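Local structure of periplasmic beta-glucosidase (6R5T) at residues V138-G143 with G396-A401; Q22-S27 with L291-L296; K715-V718 with Q724-S727; K176-Y181 with D240-Q245. The protein probably hydrolyses terminal, non-reducing beta-D-glucosyl residues to release beta-D-glucose, as a family 3 glycoside hydrolase of the periplasm. The protein carries 1 engineered substitution. One frame throughout, in Å; residues are numbered along the deposited sequence.

How the interactions relate
Interactions 1, 2 and 4 are buried, whereas interaction 3 lies partly exposed on a hairpin about 53 Å from interaction 2, centre to centre. Interactions 2 and 4 both reach the parallel sheet of the N-terminal barrel and are apolar at heart, each setting a helix against a strand or the residues beside it. Interaction 1 joins the N-terminal and C-terminal family regions through polar groups around a shared carbonyl and a tryptophan. It meets interaction 4 where Glu140 OE1 packs near His177 CE1, and both touch the same glucose. Interaction 3 differs in resting on backbone hydrogen bonds between neighbouring strands, with one aromatic ring resting a face against a serine CB of the next strand.

Interaction 1: V138-G143 with G396-A401; sequences VSEGFG and GSWSAA. With BGC (beta-D-glucopyranose), chain C.
Glu140 reaches the pyrrole side of Trp398, bringing OE2 to 2.9 Å from NE1 near the plane of the indole, at its edge. The carboxylate is turned 58° against the ring, and Glu140 CG follows alongside, 3.5 Å from Trp398 CD1. With CG beside the backbone N (chi1 -68°) and the chain extended beyond it, Glu140 spans the gap between two backbones that stay well apart. Its OE1 has a stronger partner in the salt bridge to Arg137. Beside this pair, the hydroxyls of Ser139 and Ser397 face each other, OG to OG at 3.4 Å. Both occupy the same rotamer, OG between the backbone N and the carbonyl carbon (chi1 66° in Ser139), and both are hydrogen-bonded to the carbonyl O of Ala484. At the far end of the indole, Trp398 CH2 lies 3.9 Å from C4 of the bound glucose, and the same side chain touches the galactose. One carbonyl, that of Ala484, thus gathers two hydroxyls from separate family regions, while the carboxylate beside Arg137 borders the indole. Sugar-binding Trp398, contributed by the C-terminal region, is thereby set against the N-terminal region, consistent with an active-site pocket assembled from both.

Interaction 2: Q22-S27 with L291-L296; sequences QLRLVS and LYSTWL
Arg24 and Ser293 approach to 7.1 Å between CA atoms, the closest backbone pairing where strand 24-26 and the residue before it meet the first turns of helix 291-301; no hydrogen bond spans the two segments. The apolar part of the contact belongs to Leu23. Its CB and CD1 both meet the Tyr292 ring at CD2, with CD1 4.0 Å from that atom. CD1 also touches Leu296 CD1 at 3.9 Å, one helical turn further on, and Leu23 crosses each of these partners at about a right angle. The CG of Leu23 stands beside its backbone N (chi1 -49°), which turns CD1 toward the helix, where this one methyl touches both residues from the same side. Ala313 of helix 307-323 packs on Leu23 as well. Arg24 takes a different path: its chain runs extended from CG to NE, passing Ser293 OG at CD, 3.6 Å away. The guanidinium itself is held further along, by salt bridges from NE to Asp290 and from NH1 to Asp40, so the serine meets the aliphatic stem. Tyr292 OH, for its part, is hydrogen-bonded to the carbonyl of Val283. Strand 24-26 lies beside strand 286-287, the last of eight parallel strands, and helix 291-301 follows that last strand. First strand beside last, with the final strand's helix packed on the outside, is how a (beta/alpha)8 TIM barrel closes.

Interaction 3: K715-V718 with Q724-S727; sequences KVFV and QTES
Val718 and Glu726 form the hydrogen-bonded antiparallel pair of the two strands. Val718 N donates to Glu726 O at 3.0 Å, and Glu726 N returns a bond of 3.1 Å to Val718 O. Weaker CA-H...O contacts supplement these bonds: Phe717 CA lies 3.1 Å from Glu726 O, which therefore receives both an N-H and a C-H, and Ser727 CA lies 3.0 Å from Val716 O. In the same way Val718 O is approached by Thr725 CA as well as by the amide. The side-chain contact centres on Phe717, whose partner in the non-hydrogen-bonded pair is Ser727. Ser727 CB sits over one face of the phenyl ring, offset toward the rim, as a CH-pi contact 3.9 Å from the centroid. Thr725 OG1 approaches the same ring obliquely, 3.5 Å from CD2. Phe717 CG stands beside its own backbone N (chi1 -57°), which stands the ring up beside Ser727, with one face turned to its CB. Lys671 adds a cation-pi contact to the ring. Val718 and Glu726 project to the other side of the sheet, where Val718 packs on Val655 and Glu726 OE2 is hydrogen-bonded to Leu624 N. Strands 712-719 and 725-732 are the two arms of a beta hairpin, the last in the chain, in the sheet of the fibronectin type III-like domain.

Interaction 4: K176-Y181 with D240-Q245; sequences KHFALY and DLLRQQ. With BGC (beta-D-glucopyranose), chain C.
Phe178 carries its ring from strand 172-178 against helix 235-245. CG lies anti to the backbone N (chi1 -170°), and the far end of the ring carries the contact: CE2 is 3.9 Å from Leu242 CB, and CZ is 4.2 Å from Leu241 CD2. Both leucines come up obliquely, and Tyr208 adds an edge-to-face contact to the ring. The helix is widened here by a pi-type turn, with Gln245 N bonded to Asp240 O. Lys176, two residues earlier, takes the opposite course, toward the glucose. From CB the chain bends between the backbone N and the carbonyl carbon (chi1 70°). CG then lies 3.7 Å above the plane of the His177 ring, over its centre, while Tyr181 CE2 occupies the opposite face. Extended from there on, the chain brings CD alongside O1 of the glucose and CE to 3.3 Å from that oxygen. At the tip, NZ gives hydrogen bonds to glucose O1 (2.8 Å) and O2 (3.0 Å), and another to the Phe123 carbonyl. His177 NE2 meets the same O1 at 2.7 Å, while its ND1 is bonded to Asp128. Two side chains therefore grip O1 together, and the histidine is fixed by its two flanking groups and by Asp128. Cis peptides on both sides of the His177-Phe178 pair shape this strand end, whose apolar residue faces the helix while its polar ones hold the sugar.

Interaction 1: V138-G143 with G396-A401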
loop_
_atom_site.group_PDB
_atom_site.type_symbol
_atom_site.label_atom_id
_atom_site.label_comp_id
_atom_site.label_asym_id
_atom_site.label_seq_id
_atom_site.Cartn_x
_atom_site.Cartn_y
_atom_site.Cartn_z
ATOM N N VAL A 138 -10.506 3.597 10.572
ATOM C CA VAL A 138 -11.468 2.730 9.843
ATOM C C VAL A 138 -12.738 2.588 10.697
ATOM O O VAL A 138 -13.803 2.424 10.088
ATOM C CB VAL A 138 -10.878 1.352 9.489
ATOM C CG1 VAL A 138 -9.685 1.481 8.553
ATOM C CG2 VAL A 138 -10.518 0.584 10.729
ATOM N N SER A 139 -12.602 2.697 12.014
ATOM C CA SER A 139 -13.779 2.546 12.925
ATOM C C SER A 139 -14.837 3.628 12.664
ATOM O O SER A 139 -16.070 3.405 12.930
ATOM C CB SER A 139 -13.330 2.568 14.360
ATOM O OG SER A 139 -12.806 3.862 14.663
ATOM N N GLU A 140 -14.431 4.739 12.083
ATOM C CA GLU A 140 -15.322 5.910 11.855
ATOM C C GLU A 140 -16.063 5.873 10.536
ATOM O O GLU A 140 -16.997 6.646 10.414
ATOM C CB GLU A 140 -14.493 7.182 11.846
ATOM C CG GLU A 140 -13.957 7.461 13.189
ATOM C CD GLU A 140 -12.892 8.507 13.084
ATOM O OE1 GLU A 140 -13.223 9.621 12.521
ATOM O OE2 GLU A 140 -11.743 8.172 13.521
ATOM N N GLY A 141 -15.682 4.994 9.598
ATOM C CA GLY A 141 -16.362 4.929 8.313
ATOM C C GLY A 141 -17.277 3.733 8.202
ATOM O O GLY A 141 -17.585 3.069 9.239
ATOM N N PHE A 142 -17.692 3.477 6.982
ATOM C CA PHE A 142 -18.702 2.450 6.691
ATOM C C PHE A 142 -18.100 1.281 5.924
ATOM O O PHE A 142 -18.853 0.448 5.441
ATOM C CB PHE A 142 -19.868 3.066 5.942
ATOM C CG PHE A 142 -20.655 4.098 6.695
ATOM C CD1 PHE A 142 -21.174 3.827 7.949
ATOM C CD2 PHE A 142 -20.934 5.315 6.112
ATOM C CE1 PHE A 142 -21.990 4.749 8.603
ATOM C CE2 PHE A 142 -21.706 6.257 6.792
ATOM C CZ PHE A 142 -22.255 5.954 8.015
ATOM N N GLY A 143 -16.761 1.204 5.859
ATOM C CA GLY A 143 -16.049 0.075 5.243
ATOM C C GLY A 143 -15.538 0.431 3.862
ATOM O O GLY A 143 -15.168 1.590 3.628
ATOM N N GLY A 396 -16.689 2.819 22.374
ATOM C CA GLY A 396 -15.866 3.036 21.188
ATOM C C GLY A 396 -15.088 4.328 21.209
ATOM O O GLY A 396 -15.138 5.089 22.211
ATOM N N SER A 397 -14.335 4.546 20.143
ATOM C CA SER A 397 -13.704 5.847 19.881
ATOM C C SER A 397 -14.766 6.853 19.402
ATOM O O SER A 397 -15.861 6.427 18.983
ATOM C CB SER A 397 -12.579 5.707 18.907
ATOM O OG SER A 397 -13.121 5.344 17.657
ATOM N N TRP A 398 -14.438 8.136 19.494
ATOM C CA TRP A 398 -15.293 9.284 19.085
ATOM C C TRP A 398 -16.673 9.087 19.715
ATOM O O TRP A 398 -17.703 9.091 19.018
ATOM C CB TRP A 398 -15.337 9.481 17.564
ATOM C CG TRP A 398 -14.002 9.915 16.979
ATOM C CD1 TRP A 398 -13.174 9.161 16.198
ATOM C CD2 TRP A 398 -13.353 11.204 17.091
ATOM N NE1 TRP A 398 -12.017 9.865 15.901
ATOM C CE2 TRP A 398 -12.122 11.129 16.399
ATOM C CE3 TRP A 398 -13.684 12.421 17.706
ATOM C CZ2 TRP A 398 -11.241 12.208 16.315
ATOM C CZ3 TRP A 398 -12.803 13.478 17.642
ATOM C CH2 TRP A 398 -11.587 13.375 16.968
ATOM N N SER A 399 -16.646 8.951 21.025
ATOM C CA SER A 399 -17.871 8.656 21.808
ATOM C C SER A 399 -18.521 9.945 22.306
ATOM O O SER A 399 -19.484 9.839 23.073
ATOM C CB SER A 399 -17.554 7.720 22.931
ATOM O OG SER A 399 -16.615 8.277 23.817
ATOM N N ALA A 400 -18.098 11.115 21.821
ATOM C CA ALA A 400 -18.853 12.372 22.030
ATOM C C ALA A 400 -19.113 12.565 23.539
ATOM O O ALA A 400 -18.167 12.467 24.303
ATOM C CB ALA A 400 -20.126 12.337 21.188
ATOM N N ALA A 401 -20.352 12.831 23.923
ATOM C CA ALA A 401 -20.712 13.098 25.336
ATOM C C ALA A 401 -21.154 11.822 26.044
ATOM O O ALA A 401 -21.723 11.911 27.153
ATOM C CB ALA A 401 -21.765 14.153 25.402
HETATM C C2 BGC C . -12.837 16.053 13.870
HETATM C C3 BGC C . -12.064 17.261 14.437
HETATM C C4 BGC C . -10.756 16.681 15.041
HETATM C C5 BGC C . -9.990 16.021 13.881
HETATM C C6 BGC C . -8.708 15.353 14.326
HETATM C C1 BGC C . -11.960 15.335 12.837
HETATM O O1 BGC C . -12.697 14.207 12.482
HETATM O O2 BGC C . -14.070 16.387 13.245
HETATM O O3 BGC C . -12.846 17.858 15.491
HETATM O O4 BGC C . -9.998 17.781 15.572
HETATM O O5 BGC C . -10.730 14.925 13.431
HETATM O O6 BGC C . -8.034 14.793 13.193
#

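Interaction 2: Q22-S27 with L291-L296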
loop_
_atom_site.group_PDB
_atom_site.type_symbol
_atom_site.label_atom_id
_atom_site.label_comp_id
_atom_site.label_asym_id
_atom_site.label_seq_id
_atom_site.Cartn_x
_atom_site.Cartn_y
_atom_site.Cartn_z
ATOM N N GLN A 22 -16.128 36.255 11.532
ATOM C CA GLN A 22 -17.086 35.175 11.203
ATOM C C GLN A 22 -16.352 33.890 10.817
ATOM O O GLN A 22 -16.960 32.807 10.994
ATOM C CB GLN A 22 -18.028 35.578 10.093
ATOM C CG GLN A 22 -19.044 36.624 10.610
ATOM C CD GLN A 22 -19.870 36.056 11.730
ATOM O OE1 GLN A 22 -20.591 35.073 11.519
ATOM N NE2 GLN A 22 -19.742 36.622 12.927
ATOM N N LEU A 23 -15.114 34.004 10.367
ATOM C CA LEU A 23 -14.383 32.833 9.814
ATOM C C LEU A 23 -13.682 32.083 10.942
ATOM O O LEU A 23 -13.084 31.019 10.666
ATOM C CB LEU A 23 -13.390 33.297 8.756
ATOM C CG LEU A 23 -13.952 34.245 7.688
ATOM C CD1 LEU A 23 -12.884 34.543 6.680
ATOM C CD2 LEU A 23 -15.222 33.684 7.040
ATOM N N ARG A 24 -13.765 32.567 12.170
ATOM C CA ARG A 24 -12.966 32.006 13.268
ATOM C C ARG A 24 -13.783 30.984 14.031
ATOM O O ARG A 24 -14.848 31.329 14.578
ATOM C CB ARG A 24 -12.531 33.133 14.191
ATOM C CG ARG A 24 -11.565 32.681 15.248
ATOM C CD ARG A 24 -11.016 33.882 15.971
ATOM N NE ARG A 24 -10.155 33.511 17.069
ATOM C CZ ARG A 24 -10.138 34.085 18.263
ATOM N NH1 ARG A 24 -10.966 35.075 18.525
ATOM N NH2 ARG A 24 -9.300 33.666 19.201
ATOM N N LEU A 25 -13.302 29.724 14.022
ATOM C CA LEU A 25 -13.934 28.604 14.738
ATOM C C LEU A 25 -12.972 28.150 15.828
ATOM O O LEU A 25 -11.854 27.765 15.502
ATOM C CB LEU A 25 -14.186 27.498 13.724
ATOM C CG LEU A 25 -14.567 26.142 14.284
ATOM C CD1 LEU A 25 -15.865 26.228 15.034
ATOM C CD2 LEU A 25 -14.688 25.123 13.125
ATOM N N VAL A 26 -13.397 28.215 17.078
ATOM C CA VAL A 26 -12.478 27.956 18.212
ATOM C C VAL A 26 -13.157 27.098 19.268
ATOM O O VAL A 26 -14.371 27.023 19.319
ATOM C CB VAL A 26 -11.971 29.265 18.839
ATOM C CG1 VAL A 26 -11.010 29.973 17.930
ATOM C CG2 VAL A 26 -13.127 30.164 19.203
ATOM N N SER A 27 -12.325 26.497 20.113
ATOM C CA SER A 27 -12.782 25.715 21.287
ATOM C C SER A 27 -12.139 26.328 22.531
ATOM O O SER A 27 -11.010 26.813 22.437
ATOM C CB SER A 27 -12.401 24.270 21.187
ATOM O OG SER A 27 -11.004 24.134 21.003
ATOM N N LEU A 291 -4.998 31.665 12.277
ATOM C CA LEU A 291 -4.179 32.287 11.222
ATOM C C LEU A 291 -5.029 33.273 10.424
ATOM O O LEU A 291 -4.490 34.308 10.031
ATOM C CB LEU A 291 -3.571 31.222 10.308
ATOM C CG LEU A 291 -2.139 30.851 10.663
ATOM C CD1 LEU A 291 -2.048 30.321 12.066
ATOM C CD2 LEU A 291 -1.570 29.828 9.691
ATOM N N TYR A 292 -6.305 32.987 10.185
ATOM C CA TYR A 292 -7.129 33.888 9.353
ATOM C C TYR A 292 -7.237 35.266 10.043
ATOM O O TYR A 292 -7.050 36.293 9.379
ATOM C CB TYR A 292 -8.518 33.333 9.075
ATOM C CG TYR A 292 -8.623 32.356 7.926
ATOM C CD1 TYR A 292 -7.523 31.632 7.488
ATOM C CD2 TYR A 292 -9.839 32.110 7.333
ATOM C CE1 TYR A 292 -7.637 30.754 6.420
ATOM C CE2 TYR A 292 -9.972 31.227 6.271
ATOM C CZ TYR A 292 -8.858 30.573 5.799
ATOM O OH TYR A 292 -8.956 29.693 4.766
ATOM N N SER A 293 -7.572 35.281 11.324
ATOM C CA SER A 293 -7.704 36.556 12.059
ATOM C C SER A 293 -6.361 37.274 12.122
ATOM O O SER A 293 -6.345 38.509 12.118
ATOM C CB SER A 293 -8.239 36.303 13.418
ATOM O OG SER A 293 -9.602 35.886 13.343
ATOM N N THR A 294 -5.252 36.547 12.191
ATOM C CA THR A 294 -3.903 37.153 12.336
ATOM C C THR A 294 -3.456 37.753 11.002
ATOM O O THR A 294 -2.807 38.801 10.993
ATOM C CB THR A 294 -2.897 36.114 12.847
ATOM O OG1 THR A 294 -3.383 35.563 14.076
ATOM C CG2 THR A 294 -1.493 36.673 12.984
ATOM N N TRP A 295 -3.748 37.107 9.866
ATOM C CA TRP A 295 -3.059 37.433 8.604
ATOM C C TRP A 295 -3.976 37.956 7.510
ATOM O O TRP A 295 -3.447 38.561 6.585
ATOM C CB TRP A 295 -2.267 36.218 8.073
ATOM C CG TRP A 295 -1.169 35.892 9.007
ATOM C CD1 TRP A 295 -1.127 34.849 9.865
ATOM C CD2 TRP A 295 0.044 36.638 9.223
ATOM N NE1 TRP A 295 0.051 34.850 10.547
ATOM C CE2 TRP A 295 0.781 35.938 10.198
ATOM C CE3 TRP A 295 0.598 37.796 8.671
ATOM C CZ2 TRP A 295 2.029 36.372 10.666
ATOM C CZ3 TRP A 295 1.844 38.214 9.131
ATOM C CH2 TRP A 295 2.533 37.514 10.113
ATOM N N LEU A 296 -5.278 37.728 7.510
ATOM C CA LEU A 296 -6.085 38.157 6.340
ATOM C C LEU A 296 -6.026 39.677 6.139
ATOM O O LEU A 296 -5.990 40.084 4.988
ATOM C CB LEU A 296 -7.539 37.674 6.443
ATOM C CG LEU A 296 -7.737 36.161 6.183
ATOM C CD1 LEU A 296 -9.155 35.758 6.458
ATOM C CD2 LEU A 296 -7.331 35.746 4.783
#

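Interaction 3: K715-V718 with Q724-S727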
loop_
_atom_site.group_PDB
_atom_site.type_symbol
_atom_site.label_atom_id
_atom_site.label_comp_id
_atom_site.label_asym_id
_atom_site.label_seq_id
_atom_site.Cartn_x
_atom_site.Cartn_y
_atom_site.Cartn_z
ATOM N N LYS A 715 -22.340 -8.827 -16.350
ATOM C CA LYS A 715 -22.658 -10.015 -15.548
ATOM C C LYS A 715 -23.270 -9.506 -14.259
ATOM O O LYS A 715 -22.721 -8.570 -13.620
ATOM C CB LYS A 715 -21.410 -10.860 -15.240
ATOM C CG LYS A 715 -20.723 -11.422 -16.457
ATOM C CD LYS A 715 -19.566 -12.357 -16.094
ATOM C CE LYS A 715 -19.409 -13.389 -17.191
ATOM N NZ LYS A 715 -18.250 -14.276 -16.958
ATOM N N VAL A 716 -24.388 -10.089 -13.886
ATOM C CA VAL A 716 -25.167 -9.771 -12.679
ATOM C C VAL A 716 -24.989 -10.934 -11.728
ATOM O O VAL A 716 -25.293 -12.069 -12.102
ATOM C CB VAL A 716 -26.659 -9.542 -13.004
ATOM C CG1 VAL A 716 -27.399 -9.220 -11.730
ATOM C CG2 VAL A 716 -26.843 -8.441 -14.034
ATOM N N PHE A 717 -24.456 -10.676 -10.534
ATOM C CA PHE A 717 -24.214 -11.710 -9.502
ATOM C C PHE A 717 -25.126 -11.443 -8.321
ATOM O O PHE A 717 -25.304 -10.275 -7.932
ATOM C CB PHE A 717 -22.808 -11.679 -8.937
ATOM C CG PHE A 717 -21.718 -11.830 -9.935
ATOM C CD1 PHE A 717 -21.325 -10.752 -10.686
ATOM C CD2 PHE A 717 -21.056 -13.039 -10.061
ATOM C CE1 PHE A 717 -20.270 -10.903 -11.553
ATOM C CE2 PHE A 717 -20.023 -13.188 -10.968
ATOM C CZ PHE A 717 -19.669 -12.116 -11.742
ATOM N N VAL A 718 -25.776 -12.484 -7.824
ATOM C CA VAL A 718 -26.547 -12.380 -6.573
ATOM C C VAL A 718 -26.094 -13.450 -5.609
ATOM O O VAL A 718 -25.755 -14.562 -6.042
ATOM C CB VAL A 718 -28.067 -12.425 -6.858
ATOM C CG1 VAL A 718 -28.824 -12.426 -5.569
ATOM C CG2 VAL A 718 -28.465 -11.217 -7.705
ATOM N N GLN A 724 -20.018 -16.029 -2.451
ATOM C CA GLN A 724 -20.996 -17.145 -2.645
ATOM C C GLN A 724 -22.108 -16.633 -3.553
ATOM O O GLN A 724 -23.213 -16.364 -3.092
ATOM C CB GLN A 724 -21.545 -17.660 -1.319
ATOM C CG GLN A 724 -20.436 -18.185 -0.417
ATOM C CD GLN A 724 -21.011 -18.903 0.777
ATOM O OE1 GLN A 724 -21.294 -20.106 0.715
ATOM N NE2 GLN A 724 -21.255 -18.158 1.856
ATOM N N THR A 725 -21.806 -16.460 -4.823
ATOM C CA THR A 725 -22.776 -15.889 -5.777
ATOM C C THR A 725 -22.952 -16.795 -6.988
ATOM O O THR A 725 -22.197 -17.814 -7.172
ATOM C CB THR A 725 -22.315 -14.521 -6.293
ATOM O OG1 THR A 725 -21.081 -14.665 -6.992
ATOM C CG2 THR A 725 -22.142 -13.488 -5.197
ATOM N N GLU A 726 -23.959 -16.456 -7.769
ATOM C CA GLU A 726 -24.053 -16.988 -9.148
ATOM C C GLU A 726 -24.400 -15.827 -10.054
ATOM O O GLU A 726 -24.926 -14.774 -9.558
ATOM C CB GLU A 726 -25.070 -18.102 -9.244
ATOM C CG GLU A 726 -26.464 -17.649 -8.977
ATOM C CD GLU A 726 -27.405 -18.804 -8.711
ATOM O OE1 GLU A 726 -27.040 -19.677 -7.895
ATOM O OE2 GLU A 726 -28.515 -18.754 -9.257
ATOM N N SER A 727 -24.122 -16.023 -11.344
ATOM C CA SER A 727 -24.326 -14.927 -12.309
ATOM C C SER A 727 -25.212 -15.280 -13.487
ATOM O O SER A 727 -25.359 -16.462 -13.849
ATOM C CB SER A 727 -23.049 -14.330 -12.760
ATOM O OG SER A 727 -22.349 -15.162 -13.611
#

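Interaction 4: K176-Y181 with D240-Q245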
loop_
_atom_site.group_PDB
_atom_site.type_symbol
_atom_site.label_atom_id
_atom_site.label_comp_id
_atom_site.label_asym_id
_atom_site.label_seq_id
_atom_site.Cartn_x
_atom_site.Cartn_y
_atom_site.Cartn_z
ATOM N N LYS A 176 -17.231 14.721 6.215
ATOM C CA LYS A 176 -15.741 14.724 6.372
ATOM C C LYS A 176 -15.221 13.362 5.876
ATOM O O LYS A 176 -16.011 12.427 5.755
ATOM C CB LYS A 176 -15.373 15.001 7.827
ATOM C CG LYS A 176 -15.686 13.902 8.827
ATOM C CD LYS A 176 -15.476 14.337 10.253
ATOM C CE LYS A 176 -15.624 13.250 11.270
ATOM N NZ LYS A 176 -15.496 13.823 12.634
ATOM N N HIS A 177 -13.937 13.245 5.570
ATOM C CA HIS A 177 -12.898 14.263 5.557
ATOM C C HIS A 177 -12.543 14.508 4.086
ATOM O O HIS A 177 -12.010 13.607 3.442
ATOM C CB HIS A 177 -11.671 13.804 6.333
ATOM C CG HIS A 177 -11.918 13.456 7.756
ATOM N ND1 HIS A 177 -12.229 12.164 8.139
ATOM C CD2 HIS A 177 -11.829 14.209 8.880
ATOM C CE1 HIS A 177 -12.326 12.176 9.472
ATOM N NE2 HIS A 177 -12.121 13.375 9.931
ATOM N N PHE A 178 -12.876 15.670 3.531
ATOM C CA PHE A 178 -12.780 15.894 2.068
ATOM C C PHE A 178 -11.329 16.234 1.782
ATOM O O PHE A 178 -10.884 17.342 2.146
ATOM C CB PHE A 178 -13.739 17.028 1.715
ATOM C CG PHE A 178 -13.933 17.226 0.245
ATOM C CD1 PHE A 178 -14.462 16.231 -0.535
ATOM C CD2 PHE A 178 -13.650 18.453 -0.345
ATOM C CE1 PHE A 178 -14.703 16.437 -1.886
ATOM C CE2 PHE A 178 -13.834 18.645 -1.710
ATOM C CZ PHE A 178 -14.374 17.633 -2.488
ATOM N N ALA A 179 -10.531 15.330 1.157
ATOM C CA ALA A 179 -10.963 14.047 0.616
ATOM C C ALA A 179 -9.806 13.051 0.693
ATOM O O ALA A 179 -8.648 13.446 0.723
ATOM C CB ALA A 179 -11.393 14.204 -0.831
ATOM N N LEU A 180 -10.193 11.766 0.587
ATOM C CA LEU A 180 -9.300 10.612 0.332
ATOM C C LEU A 180 -8.507 10.218 1.581
ATOM O O LEU A 180 -7.549 9.442 1.460
ATOM C CB LEU A 180 -8.318 10.904 -0.808
ATOM C CG LEU A 180 -8.860 11.539 -2.084
ATOM C CD1 LEU A 180 -7.773 11.565 -3.139
ATOM C CD2 LEU A 180 -10.114 10.861 -2.582
ATOM N N TYR A 181 -8.888 10.734 2.740
ATOM C CA TYR A 181 -8.087 10.641 3.975
ATOM C C TYR A 181 -7.784 9.177 4.343
ATOM O O TYR A 181 -6.696 8.879 4.845
ATOM C CB TYR A 181 -8.872 11.382 5.046
ATOM C CG TYR A 181 -8.258 11.476 6.412
ATOM C CD1 TYR A 181 -6.923 11.714 6.645
ATOM C CD2 TYR A 181 -9.101 11.379 7.494
ATOM C CE1 TYR A 181 -6.429 11.766 7.953
ATOM C CE2 TYR A 181 -8.647 11.496 8.786
ATOM C CZ TYR A 181 -7.300 11.654 9.019
ATOM O OH TYR A 181 -6.869 11.730 10.323
ATOM N N ASP A 240 -12.643 24.052 -7.987
ATOM C CA ASP A 240 -13.001 23.503 -9.316
ATOM C C ASP A 240 -13.989 22.336 -9.156
ATOM O O ASP A 240 -15.021 22.270 -9.823
ATOM C CB ASP A 240 -11.751 23.114 -10.077
ATOM C CG ASP A 240 -10.824 24.289 -10.361
ATOM O OD1 ASP A 240 -11.259 25.434 -10.185
ATOM O OD2 ASP A 240 -9.672 24.055 -10.729
ATOM N N LEU A 241 -13.646 21.359 -8.311
ATOM C CA LEU A 241 -14.500 20.189 -8.151
ATOM C C LEU A 241 -15.691 20.529 -7.261
ATOM O O LEU A 241 -16.833 20.398 -7.686
ATOM C CB LEU A 241 -13.658 19.065 -7.567
ATOM C CG LEU A 241 -14.466 17.796 -7.330
ATOM C CD1 LEU A 241 -14.929 17.190 -8.649
ATOM C CD2 LEU A 241 -13.633 16.818 -6.512
ATOM N N LEU A 242 -15.453 20.873 -5.996
ATOM C CA LEU A 242 -16.566 20.948 -5.023
ATOM C C LEU A 242 -17.570 22.045 -5.422
ATOM O O LEU A 242 -18.745 21.809 -5.291
ATOM C CB LEU A 242 -15.956 21.242 -3.654
ATOM C CG LEU A 242 -16.936 21.394 -2.499
ATOM C CD1 LEU A 242 -17.769 20.135 -2.293
ATOM C CD2 LEU A 242 -16.187 21.789 -1.238
ATOM N N ARG A 243 -17.101 23.213 -5.864
ATOM C CA ARG A 243 -18.031 24.347 -6.163
ATOM C C ARG A 243 -18.447 24.311 -7.623
ATOM O O ARG A 243 -19.651 24.271 -7.901
ATOM C CB ARG A 243 -17.360 25.671 -5.812
ATOM C CG ARG A 243 -16.879 25.717 -4.370
ATOM C CD ARG A 243 -17.987 26.049 -3.461
ATOM N NE ARG A 243 -17.506 26.284 -2.098
ATOM C CZ ARG A 243 -18.303 26.536 -1.073
ATOM N NH1 ARG A 243 -19.618 26.638 -1.263
ATOM N NH2 ARG A 243 -17.790 26.674 0.134
ATOM N N GLN A 244 -17.490 24.369 -8.532
ATOM C CA GLN A 244 -17.827 24.540 -9.962
ATOM C C GLN A 244 -18.471 23.262 -10.519
ATOM O O GLN A 244 -19.532 23.363 -11.164
ATOM C CB GLN A 244 -16.611 25.081 -10.692
ATOM C CG GLN A 244 -16.201 26.454 -10.149
ATOM C CD GLN A 244 -14.884 27.007 -10.645
ATOM O OE1 GLN A 244 -14.044 26.297 -11.192
ATOM N NE2 GLN A 244 -14.672 28.295 -10.420
ATOM N N GLN A 245 -17.919 22.083 -10.262
ATOM C CA GLN A 245 -18.457 20.850 -10.870
ATOM C C GLN A 245 -19.646 20.316 -10.068
ATOM O O GLN A 245 -20.657 19.966 -10.657
ATOM C CB GLN A 245 -17.394 19.770 -10.929
ATOM C CG GLN A 245 -17.232 19.198 -12.314
ATOM C CD GLN A 245 -15.946 19.731 -12.890
ATOM O OE1 GLN A 245 -14.893 19.682 -12.237
ATOM N NE2 GLN A 245 -16.025 20.231 -14.120
HETATM C C2 BGC C . -12.837 16.053 13.870
HETATM C C3 BGC C . -12.064 17.261 14.437
HETATM C C4 BGC C . -10.756 16.681 15.041
HETATM C C5 BGC C . -9.990 16.021 13.881
HETATM C C6 BGC C . -8.708 15.353 14.326
HETATM C C1 BGC C . -11.960 15.335 12.837
HETATM O O1 BGC C . -12.697 14.207 12.482
HETATM O O2 BGC C . -14.070 16.387 13.245
HETATM O O3 BGC C . -12.846 17.858 15.491
HETATM O O4 BGC C . -9.998 17.781 15.572
HETATM O O5 BGC C . -10.730 14.925 13.431
HETATM O O6 BGC C . -8.034 14.793 13.193
#